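Local structure of arylesterase (Agrobacterium tumefaciens, 3DCI) at residues A[150-162]-A[191-205]. The protein probably hydrolyses ester bonds, as a putative arylesterase of the SGNH hydrolase (GDSL-like) family, and binds zinc. Sequence-based numbering, arbitrary orientation.
Sequences LLIVAPPPCVAGP and HHFFDAGSVASASPV. With ZN (zinc ion), chain D.
Ile152 is hydrogen-bonded to the neighbouring strand through both its N and its O. Its N donates to His192 O (2.9 Å, 171° at the hydrogen), and its O accepts from Phe194 N. Ala154 repeats this pattern with Phe194 O and Ala196 N. Strands 150-154 and 192-195 therefore run parallel, in register from Leu151 opposite His192 to Ala154 opposite Asp195.

Packing is tight on both faces of this pair. On one, Leu151 CD1 lies 4.1 Å from Phe194 CB, and Val153 CG1 meets Ala196 CB. Helix 212-229 touches Phe194 on this face. On the other, Ala154 CB sits at the edge of the Phe193 ring, 3.7 Å from CE1. Phe193 has CG anti to its backbone N (chi1 166°), which turns the ring back toward Ile152 O and Ala154 CB. Tyr182 of helix 178-189 touches both Ile152 and Phe193. At the start of the pair, Leu150 CB lies over one face of the His191 ring, 4.0 Å from its centroid. His191 NE2 hydrogen-bonds with Glu137 OE2.

Beyond the strands the contact loosens. Pro156 still packs on Ala196 and Gly197, but one water bridges Pro155 O and Asp195 OD1, and a second bridges Pro157 O and Ala202 N. Asp195 OD1 also accepts from Gly197 N, forming an Asx turn. Further on, Val159 CG2 rests 3.9 Å from Ala202 CB, and Pro162 and Pro204 are exposed.

At the opposite end, His192 NE2 binds zinc at 2.2 Å, together with Asp228. Strand 192-195 is the edge strand and 150-154 its inner neighbour, next to 104-108, in the five-stranded parallel sheet, order 2-1-3-4-5, characteristic of the SGNH hydrolase fold.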
loop_
_atom_site.group_PDB
_atom_site.type_symbol
_atom_site.label_atom_id
_atom_site.label_comp_id
_atom_site.label_asym_id
_atom_site.label_seq_id
_atom_site.Cartn_x
_atom_site.Cartn_y
_atom_site.Cartn_z
ATOM N N LEU A 150 17.802 5.510 -22.600
ATOM C CA LEU A 150 16.348 5.346 -22.620
ATOM C C LEU A 150 15.810 5.655 -24.013
ATOM O O LEU A 150 16.154 6.663 -24.622
ATOM C CB LEU A 150 15.693 6.279 -21.594
ATOM C CG LEU A 150 14.166 6.291 -21.490
ATOM C CD1 LEU A 150 13.638 4.918 -21.052
ATOM C CD2 LEU A 150 13.673 7.394 -20.544
ATOM N N LEU A 151 14.936 4.781 -24.483
ATOM C CA LEU A 151 14.167 4.976 -25.679
ATOM C C LEU A 151 12.699 4.908 -25.278
ATOM O O LEU A 151 12.236 3.888 -24.775
ATOM C CB LEU A 151 14.520 3.908 -26.688
ATOM C CG LEU A 151 13.741 3.840 -28.006
ATOM C CD1 LEU A 151 13.801 5.156 -28.815
ATOM C CD2 LEU A 151 14.265 2.637 -28.832
ATOM N N ILE A 152 12.017 6.046 -25.447
ATOM C CA ILE A 152 10.603 6.235 -25.157
ATOM C C ILE A 152 9.880 5.913 -26.459
ATOM O O ILE A 152 10.186 6.508 -27.463
ATOM C CB ILE A 152 10.343 7.722 -24.735
ATOM C CG1 ILE A 152 11.003 8.001 -23.379
ATOM C CG2 ILE A 152 8.850 8.055 -24.672
ATOM C CD1 ILE A 152 11.087 9.527 -23.023
ATOM N N VAL A 153 8.952 4.944 -26.422
ATOM C CA VAL A 153 8.210 4.504 -27.576
ATOM C C VAL A 153 6.706 4.795 -27.432
ATOM O O VAL A 153 6.052 4.352 -26.472
ATOM C CB VAL A 153 8.439 3.027 -27.824
ATOM C CG1 VAL A 153 7.654 2.576 -29.079
ATOM C CG2 VAL A 153 9.956 2.736 -28.015
ATOM N N ALA A 154 6.161 5.560 -28.375
ATOM C CA ALA A 154 4.731 5.828 -28.374
ATOM C C ALA A 154 4.061 4.617 -29.008
ATOM O O ALA A 154 4.507 4.167 -30.060
ATOM C CB ALA A 154 4.404 7.114 -29.160
ATOM N N PRO A 155 3.006 4.069 -28.359
ATOM C CA PRO A 155 2.312 2.939 -28.934
ATOM C C PRO A 155 1.476 3.383 -30.126
ATOM O O PRO A 155 1.123 4.560 -30.228
ATOM C CB PRO A 155 1.419 2.464 -27.776
ATOM C CG PRO A 155 1.123 3.684 -27.014
ATOM C CD PRO A 155 2.399 4.485 -27.080
ATOM N N PRO A 156 1.157 2.465 -31.035
ATOM C CA PRO A 156 0.320 2.885 -32.158
ATOM C C PRO A 156 -1.029 3.362 -31.637
ATOM O O PRO A 156 -1.512 2.801 -30.666
ATOM C CB PRO A 156 0.153 1.606 -32.974
ATOM C CG PRO A 156 1.277 0.722 -32.529
ATOM C CD PRO A 156 1.492 1.035 -31.102
ATOM N N PRO A 157 -1.611 4.418 -32.241
ATOM C CA PRO A 157 -2.885 4.927 -31.758
ATOM C C PRO A 157 -4.040 3.947 -31.909
ATOM O O PRO A 157 -4.009 3.053 -32.772
ATOM C CB PRO A 157 -3.126 6.173 -32.614
ATOM C CG PRO A 157 -2.275 6.008 -33.799
ATOM C CD PRO A 157 -1.097 5.202 -33.369
ATOM N N CYS A 158 -5.061 4.132 -31.076
ATOM C CA CYS A 158 -6.296 3.374 -31.193
ATOM C C CYS A 158 -7.055 3.709 -32.487
ATOM O O CYS A 158 -6.884 4.777 -33.075
ATOM C CB CYS A 158 -7.188 3.632 -29.972
ATOM S SG CYS A 158 -6.389 3.050 -28.453
ATOM N N VAL A 159 -7.888 2.772 -32.920
ATOM C CA VAL A 159 -8.724 2.979 -34.086
ATOM C C VAL A 159 -10.123 2.525 -33.733
ATOM O O VAL A 159 -10.343 2.016 -32.643
ATOM C CB VAL A 159 -8.180 2.225 -35.327
ATOM C CG1 VAL A 159 -6.801 2.790 -35.736
ATOM C CG2 VAL A 159 -8.136 0.735 -35.085
ATOM N N ALA A 160 -11.066 2.749 -34.638
ATOM C CA ALA A 160 -12.434 2.317 -34.422
ATOM C C ALA A 160 -12.436 0.807 -34.247
ATOM O O ALA A 160 -11.990 0.067 -35.132
ATOM C CB ALA A 160 -13.317 2.722 -35.593
ATOM N N GLY A 161 -12.891 0.357 -33.076
ATOM C CA GLY A 161 -13.258 -1.032 -32.863
ATOM C C GLY A 161 -14.602 -1.305 -33.515
ATOM O O GLY A 161 -15.182 -0.417 -34.162
ATOM N N PRO A 162 -15.115 -2.536 -33.348
ATOM C CA PRO A 162 -16.378 -2.957 -33.986
ATOM C C PRO A 162 -17.577 -2.015 -33.750
ATOM O O PRO A 162 -18.348 -1.733 -34.694
ATOM C CB PRO A 162 -16.644 -4.333 -33.358
ATOM C CG PRO A 162 -15.294 -4.829 -32.951
ATOM C CD PRO A 162 -14.504 -3.617 -32.551
ATOM N N HIS A 191 16.672 12.158 -24.199
ATOM C CA HIS A 191 16.589 10.743 -24.535
ATOM C C HIS A 191 16.048 10.576 -25.945
ATOM O O HIS A 191 15.672 11.533 -26.578
ATOM C CB HIS A 191 15.714 10.029 -23.510
ATOM C CG HIS A 191 16.271 10.081 -22.125
ATOM N ND1 HIS A 191 17.583 9.764 -21.846
ATOM C CD2 HIS A 191 15.704 10.424 -20.946
ATOM C CE1 HIS A 191 17.801 9.913 -20.548
ATOM N NE2 HIS A 191 16.676 10.306 -19.980
ATOM N N HIS A 192 16.003 9.339 -26.425
ATOM C CA HIS A 192 15.512 9.015 -27.761
ATOM C C HIS A 192 14.032 8.655 -27.776
ATOM O O HIS A 192 13.462 8.208 -26.768
ATOM C CB HIS A 192 16.281 7.831 -28.330
ATOM C CG HIS A 192 17.639 8.187 -28.814
ATOM N ND1 HIS A 192 18.678 8.457 -27.953
ATOM C CD2 HIS A 192 18.129 8.342 -30.067
ATOM C CE1 HIS A 192 19.758 8.741 -28.652
ATOM N NE2 HIS A 192 19.454 8.680 -29.937
ATOM N N PHE A 193 13.440 8.808 -28.950
ATOM C CA PHE A 193 12.004 8.591 -29.140
ATOM C C PHE A 193 11.772 7.807 -30.391
ATOM O O PHE A 193 12.434 8.033 -31.397
ATOM C CB PHE A 193 11.258 9.921 -29.234
ATOM C CG PHE A 193 9.865 9.783 -29.749
ATOM C CD1 PHE A 193 8.856 9.275 -28.934
ATOM C CD2 PHE A 193 9.560 10.122 -31.056
ATOM C CE1 PHE A 193 7.549 9.118 -29.437
ATOM C CE2 PHE A 193 8.265 9.967 -31.544
ATOM C CZ PHE A 193 7.279 9.470 -30.745
ATOM N N PHE A 194 10.805 6.898 -30.353
ATOM C CA PHE A 194 10.309 6.289 -31.582
ATOM C C PHE A 194 8.791 6.204 -31.550
ATOM O O PHE A 194 8.216 5.879 -30.513
ATOM C CB PHE A 194 10.913 4.896 -31.768
ATOM C CG PHE A 194 10.595 4.272 -33.104
ATOM C CD1 PHE A 194 11.325 4.608 -34.227
ATOM C CD2 PHE A 194 9.588 3.332 -33.225
ATOM C CE1 PHE A 194 11.039 4.037 -35.446
ATOM C CE2 PHE A 194 9.307 2.757 -34.454
ATOM C CZ PHE A 194 10.017 3.113 -35.548
ATOM N N ASP A 195 8.154 6.526 -32.675
ATOM C CA ASP A 195 6.710 6.375 -32.821
ATOM C C ASP A 195 6.349 5.030 -33.455
ATOM O O ASP A 195 6.454 4.859 -34.658
ATOM C CB ASP A 195 6.126 7.515 -33.653
ATOM C CG ASP A 195 4.603 7.423 -33.778
ATOM O OD1 ASP A 195 3.951 6.664 -33.008
ATOM O OD2 ASP A 195 4.052 8.097 -34.653
ATOM N N ALA A 196 5.902 4.073 -32.634
ATOM C CA ALA A 196 5.495 2.746 -33.134
ATOM C C ALA A 196 4.327 2.839 -34.105
ATOM O O ALA A 196 4.170 1.964 -34.948
ATOM C CB ALA A 196 5.153 1.800 -31.975
ATOM N N GLY A 197 3.519 3.898 -33.999
ATOM C CA GLY A 197 2.447 4.161 -34.957
ATOM C C GLY A 197 2.916 4.455 -36.373
ATOM O O GLY A 197 2.129 4.398 -37.304
ATOM N N SER A 198 4.191 4.804 -36.536
ATOM C CA SER A 198 4.747 5.092 -37.852
ATOM C C SER A 198 4.976 3.820 -38.651
ATOM O O SER A 198 5.186 3.904 -39.841
ATOM C CB SER A 198 6.082 5.849 -37.737
ATOM O OG SER A 198 7.073 5.024 -37.121
ATOM N N VAL A 199 4.985 2.663 -37.989
ATOM C CA VAL A 199 5.198 1.372 -38.647
ATOM C C VAL A 199 4.114 0.321 -38.396
ATOM O O VAL A 199 4.134 -0.727 -39.046
ATOM C CB VAL A 199 6.567 0.714 -38.274
ATOM C CG1 VAL A 199 7.744 1.610 -38.685
ATOM C CG2 VAL A 199 6.623 0.329 -36.792
ATOM N N ALA A 200 3.167 0.594 -37.499
ATOM C CA ALA A 200 2.178 -0.403 -37.101
ATOM C C ALA A 200 0.884 0.295 -36.799
ATOM O O ALA A 200 0.897 1.426 -36.301
ATOM C CB ALA A 200 2.644 -1.149 -35.847
ATOM N N SER A 201 -0.225 -0.380 -37.095
ATOM C CA SER A 201 -1.566 0.131 -36.759
ATOM C C SER A 201 -2.315 -0.823 -35.837
ATOM O O SER A 201 -2.206 -2.034 -35.980
ATOM C CB SER A 201 -2.396 0.359 -38.032
ATOM O OG SER A 201 -1.813 1.367 -38.849
ATOM N N ALA A 202 -3.089 -0.258 -34.909
ATOM C CA ALA A 202 -4.023 -1.031 -34.089
ATOM C C ALA A 202 -4.946 -1.903 -34.942
ATOM O O ALA A 202 -5.299 -1.544 -36.065
ATOM C CB ALA A 202 -4.863 -0.095 -33.235
ATOM N N SER A 203 -5.329 -3.056 -34.414
ATOM C CA SER A 203 -6.282 -3.935 -35.117
ATOM C C SER A 203 -7.720 -3.400 -35.001
ATOM O O SER A 203 -8.123 -2.938 -33.935
ATOM C CB SER A 203 -6.226 -5.337 -34.519
ATOM O OG SER A 203 -7.145 -6.196 -35.147
ATOM N N PRO A 204 -8.510 -3.481 -36.085
ATOM C CA PRO A 204 -9.928 -3.135 -35.947
ATOM C C PRO A 204 -10.774 -4.190 -35.212
ATOM O O PRO A 204 -11.940 -3.926 -34.918
ATOM C CB PRO A 204 -10.390 -2.999 -37.393
ATOM C CG PRO A 204 -9.463 -3.885 -38.166
ATOM C CD PRO A 204 -8.154 -3.850 -37.462
ATOM N N VAL A 205 -10.206 -5.369 -34.939
ATOM C CA VAL A 205 -10.888 -6.390 -34.144
ATOM C C VAL A 205 -11.286 -5.837 -32.763
ATOM O O VAL A 205 -12.372 -6.115 -32.268
ATOM C CB VAL A 205 -10.011 -7.670 -33.997
ATOM C CG1 VAL A 205 -10.529 -8.570 -32.897
ATOM C CG2 VAL A 205 -9.979 -8.446 -35.311
HETATM ZN ZN ZN D . 20.314 9.008 -31.913
HETATM O O HOH W 1 1.513 6.687 -31.871
HETATM O O HOH W 2 -2.983 2.803 -35.259
#